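Local coordinates for protein lipoteichoic acid primase (Listeria monocytogenes, PDB 4UOP) that is a lipoteichoic acid primase of the sulfatase-like family, whose extracellular catalytic domain holds a magnesium ion, at residues B[110-115]-B[161-166]; B[151-156]-B[198-203]; B[377-382]-B[423-428]; B[387-392]-B[416-421]. One frame throughout, in Å; residues are numbered along the deposited sequence.

Contact 1: residues B[110-115]-B[161-166]; sequences DAEWSV and YNRDEF
Glu112 and Arg163 meet in a buried salt bridge between two helices, 107-117 and 163-169, that flank the mixed alpha/beta core of the sulfatase-like fold. The charged part rests on one oxygen. Glu112 OE2 accepts from Arg163 NH2 at 2.8 Å and from Arg163 NE at 2.9 Å; the arginine grips side-on, through NE and NH2, and at N-H...O angles of 144° and 140° both bonds are bent. The oxygen lies near the guanidinium plane; NE reaches its syn lone pair, whereas NH2 comes nearly along the C-O bond. The other carboxylate oxygen, Glu112 OE1, is held by the hydroxyls of Tyr167 and Tyr116, which together with the arginine fix the rotation of the group. One face of the guanidinium is covered by the edge of the Tyr161 ring, with Tyr161 CD2 3.5 Å above the guanidinium plane. The Arg163 side chain is about 7 Å from the magnesium ion, and helix 107-117 supplies the metal ligand Thr108, which places the bridge near the metal site. The apolar part is aromatic. With CG anti to the backbone N in both residues, Trp113 and Phe166 send their rings out to meet rim to rim, planes 26° apart and neither lying over the other. The six-membered ring of Trp113 and the Phe166 ring have centroids 5.7 Å apart, and Trp113 CE3 touches Phe166 CE1 at 3.4 Å.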
loop_
_atom_site.group_PDB
_atom_site.type_symbol
_atom_site.label_atom_id
_atom_site.label_comp_id
_atom_site.label_asym_id
_atom_site.label_seq_id
_atom_site.Cartn_x
_atom_site.Cartn_y
_atom_site.Cartn_z
ATOM N N ASP B 110 11.419 -2.040 0.461
ATOM C CA ASP B 110 11.313 -0.968 1.442
ATOM C C ASP B 110 12.416 -1.060 2.504
ATOM O O ASP B 110 12.899 -0.035 2.981
ATOM C CB ASP B 110 9.936 -0.955 2.112
ATOM C CG ASP B 110 8.825 -0.530 1.163
ATOM O OD1 ASP B 110 9.116 0.085 0.110
ATOM O OD2 ASP B 110 7.654 -0.786 1.488
ATOM N N ALA B 111 12.826 -2.278 2.847
ATOM C CA ALA B 111 13.947 -2.455 3.751
ATOM C C ALA B 111 15.216 -1.897 3.131
ATOM O O ALA B 111 15.941 -1.127 3.762
ATOM C CB ALA B 111 14.115 -3.918 4.108
ATOM N N GLU B 112 15.486 -2.280 1.880
ATOM C CA GLU B 112 16.639 -1.778 1.166
ATOM C C GLU B 112 16.579 -0.259 1.073
ATOM O O GLU B 112 17.587 0.409 1.304
ATOM C CB GLU B 112 16.700 -2.375 -0.231
ATOM C CG GLU B 112 17.024 -3.870 -0.265
ATOM C CD GLU B 112 17.288 -4.341 -1.684
ATOM O OE1 GLU B 112 18.367 -4.028 -2.212
ATOM O OE2 GLU B 112 16.394 -5.002 -2.268
ATOM N N TRP B 113 15.408 0.269 0.713
ATOM C CA TRP B 113 15.214 1.721 0.624
ATOM C C TRP B 113 15.629 2.427 1.916
ATOM O O TRP B 113 16.368 3.440 1.888
ATOM C CB TRP B 113 13.749 2.059 0.288
ATOM C CG TRP B 113 13.516 3.536 0.256
ATOM C CD1 TRP B 113 13.175 4.330 1.303
ATOM C CD2 TRP B 113 13.687 4.408 -0.865
ATOM N NE1 TRP B 113 13.102 5.645 0.904
ATOM C CE2 TRP B 113 13.408 5.719 -0.424
ATOM C CE3 TRP B 113 14.030 4.208 -2.202
ATOM C CZ2 TRP B 113 13.473 6.820 -1.273
ATOM C CZ3 TRP B 113 14.092 5.305 -3.043
ATOM C CH2 TRP B 113 13.810 6.587 -2.580
ATOM N N SER B 114 15.098 1.927 3.028
ATOM C CA SER B 114 15.346 2.483 4.358
ATOM C C SER B 114 16.826 2.470 4.704
ATOM O O SER B 114 17.384 3.461 5.173
ATOM C CB SER B 114 14.573 1.679 5.413
ATOM O OG SER B 114 13.196 1.913 5.311
ATOM N N VAL B 115 17.466 1.343 4.441
ATOM C CA VAL B 115 18.867 1.191 4.774
ATOM C C VAL B 115 19.771 2.072 3.902
ATOM O O VAL B 115 20.648 2.776 4.426
ATOM C CB VAL B 115 19.277 -0.295 4.720
ATOM C CG1 VAL B 115 20.772 -0.459 4.926
ATOM C CG2 VAL B 115 18.495 -1.065 5.779
ATOM N N TYR B 161 11.095 -5.228 -8.490
ATOM C CA TYR B 161 10.998 -3.973 -7.736
ATOM C C TYR B 161 11.811 -2.826 -8.344
ATOM O O TYR B 161 12.184 -1.890 -7.633
ATOM C CB TYR B 161 11.429 -4.172 -6.270
ATOM C CG TYR B 161 10.930 -5.451 -5.634
ATOM C CD1 TYR B 161 9.583 -5.796 -5.677
ATOM C CD2 TYR B 161 11.810 -6.313 -4.986
ATOM C CE1 TYR B 161 9.130 -6.971 -5.095
ATOM C CE2 TYR B 161 11.366 -7.488 -4.389
ATOM C CZ TYR B 161 10.030 -7.818 -4.453
ATOM O OH TYR B 161 9.607 -8.991 -3.852
ATOM N N ASN B 162 12.074 -2.898 -9.646
ATOM C CA ASN B 162 12.810 -1.849 -10.336
ATOM C C ASN B 162 14.258 -1.710 -9.817
ATOM O O ASN B 162 14.832 -0.631 -9.884
ATOM C CB ASN B 162 12.065 -0.519 -10.194
ATOM C CG ASN B 162 12.495 0.514 -11.212
ATOM O OD1 ASN B 162 12.694 0.195 -12.372
ATOM N ND2 ASN B 162 12.621 1.767 -10.782
ATOM N N ARG B 163 14.840 -2.802 -9.330
ATOM C CA ARG B 163 16.195 -2.762 -8.758
ATOM C C ARG B 163 17.255 -2.317 -9.775
ATOM O O ARG B 163 18.205 -1.608 -9.412
ATOM C CB ARG B 163 16.595 -4.115 -8.162
ATOM C CG ARG B 163 16.099 -4.319 -6.743
ATOM C CD ARG B 163 16.158 -5.791 -6.354
ATOM N NE ARG B 163 15.836 -6.004 -4.934
ATOM C CZ ARG B 163 15.269 -7.117 -4.452
ATOM N NH1 ARG B 163 14.943 -8.130 -5.257
ATOM N NH2 ARG B 163 15.010 -7.229 -3.156
ATOM N N ASP B 164 17.076 -2.716 -11.034
ATOM C CA ASP B 164 18.020 -2.353 -12.097
ATOM C C ASP B 164 18.063 -0.845 -12.395
ATOM O O ASP B 164 19.050 -0.358 -12.933
ATOM C CB ASP B 164 17.795 -3.181 -13.372
ATOM C CG ASP B 164 16.393 -3.076 -13.928
ATOM O OD1 ASP B 164 15.577 -2.259 -13.437
ATOM O OD2 ASP B 164 16.110 -3.842 -14.882
ATOM N N GLU B 165 17.018 -0.109 -12.019
ATOM C CA GLU B 165 17.068 1.371 -11.988
ATOM C C GLU B 165 17.386 1.948 -10.607
ATOM O O GLU B 165 18.072 2.970 -10.485
ATOM C CB GLU B 165 15.733 1.946 -12.461
ATOM C CG GLU B 165 15.335 1.520 -13.864
ATOM C CD GLU B 165 16.323 1.983 -14.922
ATOM O OE1 GLU B 165 16.927 3.072 -14.751
ATOM O OE2 GLU B 165 16.494 1.259 -15.931
ATOM N N PHE B 166 16.857 1.323 -9.564
ATOM C CA PHE B 166 17.054 1.804 -8.198
ATOM C C PHE B 166 18.518 1.763 -7.763
ATOM O O PHE B 166 19.003 2.689 -7.123
ATOM C CB PHE B 166 16.170 1.002 -7.242
ATOM C CG PHE B 166 16.443 1.248 -5.796
ATOM C CD1 PHE B 166 16.301 2.521 -5.251
ATOM C CD2 PHE B 166 16.849 0.207 -4.972
ATOM C CE1 PHE B 166 16.550 2.739 -3.910
ATOM C CE2 PHE B 166 17.092 0.426 -3.630
ATOM C CZ PHE B 166 16.947 1.695 -3.103
#

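Contact 2: residues B[151-156]-B[198-203]; sequences ATFHTN and NKAFPI
The Phe153 ring takes the Ala200 methyl over one face and the tip of Ile203 at its edge. Ala200 CB stands 4.0 Å from the centroid of the Phe153 ring and 23° off its normal, a CH-pi contact displaced toward the rim; the nearest ring atom, Phe153 CD2, is 3.7 Å from Ala200 CB. Ile203 CD1 lies close to the ring plane and meets Phe153 CE2 at 3.7 Å, so one turn of helix supplies both a face partner and an edge partner. Tyr176, on the adjacent strand, adds a ring stacked with that of Phe153. The Phe153 side chain leaves the strand with CG beside the backbone N (chi1 -62°), which directs the ring toward the helix, while Ile203 reaches back from the opposite direction through its extended CG1 branch. The backbones come within 7.2 Å at the CA atoms of Phe153 and Ala200, a spacing that the small alanine side chain permits. Pro202 kinks the helix just there, and a weak bond from Ile203 N to Ala200 O is 3.0 Å long. Across the two segments the contact is purely apolar. Strand 149-153 runs parallel to its sheet neighbours 174-176 and 214-219, and helix 193-209 lies in the chain between those two: an arrangement characteristic of a beta-alpha-beta crossover, with the helix packed against the sheet of an alpha/beta fold.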
loop_
_atom_site.group_PDB
_atom_site.type_symbol
_atom_site.label_atom_id
_atom_site.label_comp_id
_atom_site.label_asym_id
_atom_site.label_seq_id
_atom_site.Cartn_x
_atom_site.Cartn_y
_atom_site.Cartn_z
ATOM N N ALA B 151 28.881 -2.411 -4.184
ATOM C CA ALA B 151 28.160 -3.410 -4.971
ATOM C C ALA B 151 27.052 -4.017 -4.138
ATOM O O ALA B 151 27.164 -4.114 -2.915
ATOM C CB ALA B 151 29.098 -4.504 -5.472
ATOM N N THR B 152 25.994 -4.447 -4.817
ATOM C CA THR B 152 24.961 -5.232 -4.157
ATOM C C THR B 152 24.760 -6.548 -4.906
ATOM O O THR B 152 24.932 -6.594 -6.129
ATOM C CB THR B 152 23.662 -4.413 -4.028
ATOM O OG1 THR B 152 22.678 -5.131 -3.263
ATOM C CG2 THR B 152 23.126 -4.026 -5.390
ATOM N N PHE B 153 24.411 -7.595 -4.151
ATOM C CA PHE B 153 24.331 -8.973 -4.632
ATOM C C PHE B 153 22.985 -9.566 -4.248
ATOM O O PHE B 153 22.595 -9.531 -3.088
ATOM C CB PHE B 153 25.408 -9.842 -3.966
ATOM C CG PHE B 153 26.833 -9.420 -4.250
ATOM C CD1 PHE B 153 27.419 -8.360 -3.548
ATOM C CD2 PHE B 153 27.595 -10.087 -5.182
ATOM C CE1 PHE B 153 28.734 -7.997 -3.776
ATOM C CE2 PHE B 153 28.911 -9.706 -5.431
ATOM C CZ PHE B 153 29.479 -8.662 -4.726
ATOM N N HIS B 154 22.291 -10.148 -5.224
ATOM C CA HIS B 154 21.033 -10.845 -4.970
ATOM C C HIS B 154 20.808 -11.805 -6.123
ATOM O O HIS B 154 21.064 -11.432 -7.263
ATOM C CB HIS B 154 19.892 -9.842 -4.872
ATOM C CG HIS B 154 18.558 -10.462 -4.584
ATOM N ND1 HIS B 154 18.286 -11.147 -3.417
ATOM C CD2 HIS B 154 17.418 -10.487 -5.309
ATOM C CE1 HIS B 154 17.030 -11.556 -3.433
ATOM N NE2 HIS B 154 16.483 -11.175 -4.574
ATOM N N THR B 155 20.354 -13.029 -5.838
ATOM C CA THR B 155 20.353 -14.083 -6.862
ATOM C C THR B 155 19.139 -14.069 -7.794
ATOM O O THR B 155 19.135 -14.808 -8.783
ATOM C CB THR B 155 20.511 -15.501 -6.271
ATOM O OG1 THR B 155 19.352 -15.844 -5.504
ATOM C CG2 THR B 155 21.766 -15.603 -5.396
ATOM N N ASN B 156 18.143 -13.237 -7.514
ATOM C CA ASN B 156 17.017 -13.072 -8.433
ATOM C C ASN B 156 17.263 -11.978 -9.488
ATOM O O ASN B 156 18.251 -11.239 -9.422
ATOM C CB ASN B 156 15.743 -12.753 -7.654
ATOM C CG ASN B 156 14.505 -13.382 -8.265
ATOM O OD1 ASN B 156 14.504 -13.823 -9.422
ATOM N ND2 ASN B 156 13.428 -13.416 -7.485
ATOM N N ASN B 198 28.931 -18.089 -1.969
ATOM C CA ASN B 198 30.067 -18.678 -2.678
ATOM C C ASN B 198 30.515 -17.899 -3.910
ATOM O O ASN B 198 31.691 -17.881 -4.226
ATOM C CB ASN B 198 29.777 -20.134 -3.052
ATOM C CG ASN B 198 29.936 -21.073 -1.879
ATOM O OD1 ASN B 198 30.584 -20.743 -0.892
ATOM N ND2 ASN B 198 29.361 -22.262 -1.989
ATOM N N LYS B 199 29.587 -17.293 -4.630
ATOM C CA LYS B 199 29.954 -16.508 -5.796
ATOM C C LYS B 199 30.310 -15.067 -5.439
ATOM O O LYS B 199 31.105 -14.460 -6.130
ATOM C CB LYS B 199 28.878 -16.567 -6.864
ATOM C CG LYS B 199 28.768 -17.964 -7.475
ATOM C CD LYS B 199 27.880 -17.983 -8.700
ATOM C CE LYS B 199 27.997 -19.298 -9.452
ATOM N NZ LYS B 199 29.248 -19.371 -10.259
ATOM N N ALA B 200 29.780 -14.541 -4.343
ATOM C CA ALA B 200 30.167 -13.181 -3.912
ATOM C C ALA B 200 31.576 -13.164 -3.312
ATOM O O ALA B 200 32.367 -12.253 -3.573
ATOM C CB ALA B 200 29.166 -12.619 -2.916
ATOM N N PHE B 201 31.896 -14.178 -2.518
ATOM C CA PHE B 201 33.118 -14.167 -1.742
ATOM C C PHE B 201 34.400 -13.899 -2.568
ATOM O O PHE B 201 35.225 -13.078 -2.163
ATOM C CB PHE B 201 33.244 -15.439 -0.878
ATOM C CG PHE B 201 34.565 -15.549 -0.189
ATOM C CD1 PHE B 201 34.803 -14.855 0.987
ATOM C CD2 PHE B 201 35.587 -16.305 -0.742
ATOM C CE1 PHE B 201 36.038 -14.935 1.614
ATOM C CE2 PHE B 201 36.816 -16.389 -0.124
ATOM C CZ PHE B 201 37.038 -15.703 1.055
ATOM N N PRO B 202 34.583 -14.593 -3.714
ATOM C CA PRO B 202 35.806 -14.386 -4.494
ATOM C C PRO B 202 35.957 -12.952 -5.000
ATOM O O PRO B 202 37.068 -12.476 -5.160
ATOM C CB PRO B 202 35.644 -15.361 -5.669
ATOM C CG PRO B 202 34.750 -16.433 -5.148
ATOM C CD PRO B 202 33.809 -15.757 -4.197
ATOM N N ILE B 203 34.842 -12.276 -5.234
ATOM C CA ILE B 203 34.870 -10.888 -5.659
ATOM C C ILE B 203 35.410 -10.021 -4.529
ATOM O O ILE B 203 36.254 -9.159 -4.767
ATOM C CB ILE B 203 33.469 -10.403 -6.086
ATOM C CG1 ILE B 203 33.056 -11.136 -7.363
ATOM C CG2 ILE B 203 33.469 -8.895 -6.311
ATOM C CD1 ILE B 203 31.579 -11.086 -7.626
#

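Contact 3: residues B[377-382]-B[423-428]; sequences MPEGSY and KLLQYS
Glu379 and Leu425 form the tight part of this small contact, in which a carboxylate presses on a leucine methyl. Glu379 OE1 lies 3.2 Å from Leu425 CD1, and Glu379 CD is 3.6 Å from the same methyl; Glu379 OE1 also approaches Leu425 CB, at 3.8 Å. The glutamate chain bends sharply at chi2 (-99°), and this turns its carboxylate toward the leucine. Its charge is answered beyond the two segments, where Glu379 OE2 forms a salt bridge with NE of Arg374, so the leucine packs beside an ion pair. Leu425 also touches Phe120 in a neighbouring loop, giving its side chain a second, apolar wall. The packing thins out from there. Gly380 N stands 4.5 Å from Leu425 CD1, no more than a marginal touch, and on the outer side of the helix Lys423 and Gln426 are exposed. Pro378, just before Glu379, packs on Phe189 of the second subunit. The loop is braced from within: Pro378 O accepts Ser381 N at 3.0 Å and Ser381 OG at 2.6 Å, the hydroxyl lying in the carbonyl plane on a lone pair. Gly380, at phi 100° and psi -10°, takes the left-handed third position of the turn. Pro378 to Ser381 thus make a type II beta turn, here leading into strand 381-383 of an antiparallel sheet and laid against helix 412-433.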
loop_
_atom_site.group_PDB
_atom_site.type_symbol
_atom_site.label_atom_id
_atom_site.label_comp_id
_atom_site.label_asym_id
_atom_site.label_seq_id
_atom_site.Cartn_x
_atom_site.Cartn_y
_atom_site.Cartn_z
ATOM N N MET B 377 0.395 0.449 10.139
ATOM C CA MET B 377 -0.055 1.198 11.311
ATOM C C MET B 377 -0.376 2.607 10.852
ATOM O O MET B 377 0.223 3.082 9.893
ATOM C CB MET B 377 1.049 1.264 12.373
ATOM C CG MET B 377 1.571 -0.098 12.778
ATOM S SD MET B 377 2.809 -0.002 14.088
ATOM C CE MET B 377 1.816 0.504 15.485
ATOM N N PRO B 378 -1.301 3.287 11.538
ATOM C CA PRO B 378 -1.583 4.664 11.125
ATOM C C PRO B 378 -0.425 5.623 11.358
ATOM O O PRO B 378 0.389 5.415 12.263
ATOM C CB PRO B 378 -2.793 5.064 11.981
ATOM C CG PRO B 378 -2.860 4.081 13.085
ATOM C CD PRO B 378 -2.226 2.820 12.589
ATOM N N GLU B 379 -0.376 6.673 10.547
ATOM C CA GLU B 379 0.683 7.677 10.610
ATOM C C GLU B 379 0.707 8.277 12.010
ATOM O O GLU B 379 -0.340 8.620 12.558
ATOM C CB GLU B 379 0.439 8.799 9.588
ATOM C CG GLU B 379 0.224 8.331 8.148
ATOM C CD GLU B 379 1.454 8.442 7.273
ATOM O OE1 GLU B 379 2.125 9.495 7.319
ATOM O OE2 GLU B 379 1.739 7.486 6.514
ATOM N N GLY B 380 1.904 8.423 12.573
ATOM C CA GLY B 380 2.069 8.906 13.937
ATOM C C GLY B 380 2.305 7.778 14.931
ATOM O O GLY B 380 2.597 8.033 16.096
ATOM N N SER B 381 2.131 6.531 14.484
ATOM C CA SER B 381 2.505 5.387 15.283
ATOM C C SER B 381 4.017 5.332 15.427
ATOM O O SER B 381 4.735 5.644 14.476
ATOM C CB SER B 381 2.059 4.092 14.604
ATOM O OG SER B 381 0.668 4.012 14.472
ATOM N N TYR B 382 4.502 4.900 16.593
ATOM C CA TYR B 382 5.946 4.751 16.809
ATOM C C TYR B 382 6.291 3.789 17.945
ATOM O O TYR B 382 5.470 3.543 18.848
ATOM C CB TYR B 382 6.601 6.115 17.063
ATOM C CG TYR B 382 6.104 6.796 18.301
ATOM C CD1 TYR B 382 6.661 6.518 19.531
ATOM C CD2 TYR B 382 5.058 7.719 18.246
ATOM C CE1 TYR B 382 6.204 7.130 20.681
ATOM C CE2 TYR B 382 4.589 8.335 19.397
ATOM C CZ TYR B 382 5.175 8.043 20.607
ATOM O OH TYR B 382 4.733 8.633 21.765
ATOM N N LYS B 423 5.234 14.615 11.373
ATOM C CA LYS B 423 5.942 15.673 10.657
ATOM C C LYS B 423 7.160 15.109 9.907
ATOM O O LYS B 423 7.429 15.480 8.764
ATOM C CB LYS B 423 6.374 16.772 11.630
ATOM C CG LYS B 423 6.810 18.050 10.942
ATOM C CD LYS B 423 6.870 19.202 11.933
ATOM C CE LYS B 423 7.497 20.441 11.313
ATOM N NZ LYS B 423 7.649 21.541 12.318
ATOM N N LEU B 424 7.870 14.184 10.546
ATOM C CA LEU B 424 8.995 13.490 9.905
ATOM C C LEU B 424 8.595 12.745 8.640
ATOM O O LEU B 424 9.301 12.810 7.630
ATOM C CB LEU B 424 9.635 12.478 10.849
ATOM C CG LEU B 424 10.609 12.978 11.897
ATOM C CD1 LEU B 424 11.125 11.781 12.672
ATOM C CD2 LEU B 424 11.759 13.756 11.276
ATOM N N LEU B 425 7.468 12.038 8.694
ATOM C CA LEU B 425 6.962 11.333 7.519
ATOM C C LEU B 425 6.608 12.306 6.387
ATOM O O LEU B 425 6.939 12.061 5.225
ATOM C CB LEU B 425 5.749 10.473 7.877
ATOM C CG LEU B 425 5.959 9.314 8.847
ATOM C CD1 LEU B 425 4.643 8.576 9.034
ATOM C CD2 LEU B 425 7.046 8.351 8.388
ATOM N N GLN B 426 5.965 13.422 6.727
ATOM C CA GLN B 426 5.666 14.464 5.741
ATOM C C GLN B 426 6.930 15.000 5.080
ATOM O O GLN B 426 7.015 15.098 3.856
ATOM C CB GLN B 426 4.925 15.631 6.399
ATOM C CG GLN B 426 3.493 15.327 6.794
ATOM C CD GLN B 426 2.920 16.357 7.765
ATOM O OE1 GLN B 426 3.350 17.519 7.793
ATOM N NE2 GLN B 426 1.941 15.936 8.561
ATOM N N TYR B 427 7.899 15.369 5.907
ATOM C CA TYR B 427 9.168 15.890 5.422
ATOM C C TYR B 427 9.923 14.877 4.559
ATOM O O TYR B 427 10.427 15.224 3.504
ATOM C CB TYR B 427 10.045 16.343 6.581
ATOM C CG TYR B 427 9.811 17.781 6.999
ATOM C CD1 TYR B 427 8.532 18.247 7.291
ATOM C CD2 TYR B 427 10.878 18.673 7.113
ATOM C CE1 TYR B 427 8.317 19.568 7.676
ATOM C CE2 TYR B 427 10.675 19.990 7.507
ATOM C CZ TYR B 427 9.393 20.435 7.787
ATOM O OH TYR B 427 9.198 21.749 8.175
ATOM N N SER B 428 9.992 13.627 5.007
ATOM C CA SER B 428 10.647 12.586 4.221
ATOM C C SER B 428 9.960 12.423 2.865
ATOM O O SER B 428 10.637 12.384 1.832
ATOM C CB SER B 428 10.686 11.247 4.980
ATOM O OG SER B 428 11.324 10.242 4.201
#

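Contact 4: residues B[387-392]-B[416-421]; sequences YMYQPD and KRFDAS
Within 416-421, Arg417 is the first to touch the strand, meeting the ring edge of Tyr387 at its hydroxyl. Its chain is extended from CG to NE and delivers NH1 to Tyr387 OH at 2.9 Å; the bond is bent, with an N-H...O angle of 133°, and the oxygen is tilted 21° from the guanidinium plane. Tyr387 OH is also joined to Tyr382 OH on the adjacent strand. Phe418 follows and carries the apolar half. Phe418 CD1 lies 3.6 Å from Tyr389 CE2, the two rings being inclined by 76° with centroids 5.8 Å apart. Farther out on the same ring, Phe418 CE1 meets Pro391 CB at 3.9 Å, so the phenylalanine spans the end of the strand and the proline just beyond it. Tyr389 OH is bonded to Phe395 O, and the Phe395 ring meets those of both Tyr389 and Phe418, completing a small aromatic cluster. One turn on, Ser421 secures the helix itself: its N and OG reach Arg417 O from opposite faces of the carbonyl. Helix 412-433 thus lies against the five-stranded antiparallel sheet at strand 387-390, which runs between strands 381-383 and 399-402.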
loop_
_atom_site.group_PDB
_atom_site.type_symbol
_atom_site.label_atom_id
_atom_site.label_comp_id
_atom_site.label_asym_id
_atom_site.label_seq_id
_atom_site.Cartn_x
_atom_site.Cartn_y
_atom_site.Cartn_z
ATOM N N TYR B 387 7.828 1.671 25.176
ATOM C CA TYR B 387 6.407 1.613 24.824
ATOM C C TYR B 387 6.160 1.872 23.343
ATOM O O TYR B 387 7.034 2.387 22.647
ATOM C CB TYR B 387 5.599 2.597 25.669
ATOM C CG TYR B 387 5.754 4.049 25.264
ATOM C CD1 TYR B 387 6.746 4.838 25.809
ATOM C CD2 TYR B 387 4.905 4.614 24.326
ATOM C CE1 TYR B 387 6.906 6.160 25.421
ATOM C CE2 TYR B 387 5.054 5.937 23.935
ATOM C CZ TYR B 387 6.054 6.697 24.490
ATOM O OH TYR B 387 6.202 8.014 24.117
ATOM N N MET B 388 4.982 1.475 22.873
ATOM C CA MET B 388 4.515 1.805 21.535
ATOM C C MET B 388 3.281 2.690 21.623
ATOM O O MET B 388 2.485 2.563 22.554
ATOM C CB MET B 388 4.209 0.546 20.709
ATOM C CG MET B 388 3.030 -0.314 21.104
ATOM S SD MET B 388 2.459 -1.311 19.689
ATOM C CE MET B 388 1.550 -0.116 18.750
ATOM N N TYR B 389 3.162 3.620 20.688
ATOM C CA TYR B 389 1.971 4.434 20.568
ATOM C C TYR B 389 1.321 4.214 19.211
ATOM O O TYR B 389 2.005 4.116 18.199
ATOM C CB TYR B 389 2.272 5.926 20.755
ATOM C CG TYR B 389 1.040 6.722 20.477
ATOM C CD1 TYR B 389 0.012 6.768 21.399
ATOM C CD2 TYR B 389 0.859 7.355 19.254
ATOM C CE1 TYR B 389 -1.154 7.463 21.139
ATOM C CE2 TYR B 389 -0.309 8.056 18.979
ATOM C CZ TYR B 389 -1.311 8.104 19.930
ATOM O OH TYR B 389 -2.486 8.776 19.669
ATOM N N GLN B 390 -0.009 4.140 19.206
ATOM C CA GLN B 390 -0.780 4.050 17.968
ATOM C C GLN B 390 -2.011 4.950 18.079
ATOM O O GLN B 390 -2.794 4.809 19.016
ATOM C CB GLN B 390 -1.205 2.604 17.732
ATOM C CG GLN B 390 -1.855 2.334 16.387
ATOM C CD GLN B 390 -2.301 0.885 16.228
ATOM O OE1 GLN B 390 -3.336 0.603 15.607
ATOM N NE2 GLN B 390 -1.535 -0.036 16.795
ATOM N N PRO B 391 -2.180 5.888 17.135
ATOM C CA PRO B 391 -3.391 6.712 17.178
ATOM C C PRO B 391 -4.599 5.962 16.662
ATOM O O PRO B 391 -4.465 4.854 16.112
ATOM C CB PRO B 391 -3.049 7.871 16.249
ATOM C CG PRO B 391 -2.119 7.268 15.250
ATOM C CD PRO B 391 -1.303 6.259 16.015
ATOM N N ASP B 392 -5.771 6.553 16.861
ATOM C CA ASP B 392 -7.006 6.030 16.287
ATOM C C ASP B 392 -7.640 7.164 15.456
ATOM O O ASP B 392 -7.035 7.601 14.477
ATOM C CB ASP B 392 -7.922 5.484 17.392
ATOM C CG ASP B 392 -9.004 4.565 16.855
ATOM O OD1 ASP B 392 -9.187 4.503 15.620
ATOM O OD2 ASP B 392 -9.668 3.892 17.671
ATOM N N LYS B 416 4.360 14.687 21.900
ATOM C CA LYS B 416 5.459 15.255 21.122
ATOM C C LYS B 416 6.018 14.262 20.094
ATOM O O LYS B 416 6.302 14.644 18.964
ATOM C CB LYS B 416 6.573 15.759 22.034
ATOM C CG LYS B 416 6.279 17.138 22.591
ATOM C CD LYS B 416 7.211 17.505 23.733
ATOM C CE LYS B 416 6.742 18.775 24.428
ATOM N NZ LYS B 416 7.642 19.128 25.561
ATOM N N ARG B 417 6.162 12.998 20.483
ATOM C CA ARG B 417 6.669 11.986 19.555
ATOM C C ARG B 417 5.665 11.650 18.461
ATOM O O ARG B 417 6.066 11.351 17.342
ATOM C CB ARG B 417 7.092 10.717 20.295
ATOM C CG ARG B 417 8.371 10.890 21.086
ATOM C CD ARG B 417 8.869 9.566 21.632
ATOM N NE ARG B 417 9.950 9.762 22.589
ATOM C CZ ARG B 417 9.822 9.762 23.917
ATOM N NH1 ARG B 417 8.647 9.553 24.512
ATOM N NH2 ARG B 417 10.899 9.970 24.668
ATOM N N PHE B 418 4.373 11.689 18.787
ATOM C CA PHE B 418 3.331 11.495 17.784
ATOM C C PHE B 418 3.376 12.605 16.741
ATOM O O PHE B 418 3.370 12.346 15.534
ATOM C CB PHE B 418 1.951 11.438 18.447
ATOM C CG PHE B 418 0.813 11.684 17.500
ATOM C CD1 PHE B 418 0.376 10.687 16.645
ATOM C CD2 PHE B 418 0.178 12.924 17.471
ATOM C CE1 PHE B 418 -0.678 10.913 15.778
ATOM C CE2 PHE B 418 -0.871 13.156 16.607
ATOM C CZ PHE B 418 -1.303 12.148 15.760
ATOM N N ASP B 419 3.444 13.850 17.213
ATOM C CA ASP B 419 3.532 15.000 16.313
ATOM C C ASP B 419 4.814 14.979 15.481
ATOM O O ASP B 419 4.776 15.192 14.267
ATOM C CB ASP B 419 3.461 16.314 17.111
ATOM C CG ASP B 419 2.083 16.574 17.699
ATOM O OD1 ASP B 419 1.069 16.156 17.102
ATOM O OD2 ASP B 419 2.008 17.234 18.755
ATOM N N ALA B 420 5.945 14.738 16.132
ATOM C CA ALA B 420 7.221 14.594 15.432
ATOM C C ALA B 420 7.176 13.477 14.395
ATOM O O ALA B 420 7.633 13.651 13.266
ATOM C CB ALA B 420 8.328 14.331 16.414
ATOM N N SER B 421 6.641 12.322 14.773
ATOM C CA SER B 421 6.540 11.210 13.815
ATOM C C SER B 421 5.779 11.613 12.555
ATOM O O SER B 421 6.229 11.365 11.438
ATOM C CB SER B 421 5.891 9.998 14.467
ATOM O OG SER B 421 6.738 9.451 15.455
#

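From the N terminus, contact 1 opens first, on helix 107-117, and contact 2 opens on strand 149-153 before contact 1 closes at 161-166; contact 2 then closes on helix 193-209. The two therefore cross, and they touch where Arg163 NH1 packs 3.4 Å from His154 CD2. Contact 1 joins two helices of the sulfatase-like core, and contact 2 joins a helix to its mixed sheet. Much later, contact 3 opens at 377-382, and contact 4 opens and closes within its span, since 416-421 precedes 423-428 on helix 412-433. These two centres are 9 Å apart and join that helix to strand 387-390 and to the turn that leads into the neighbouring strand 381-383, on the other side of the chain's centre from contact 2.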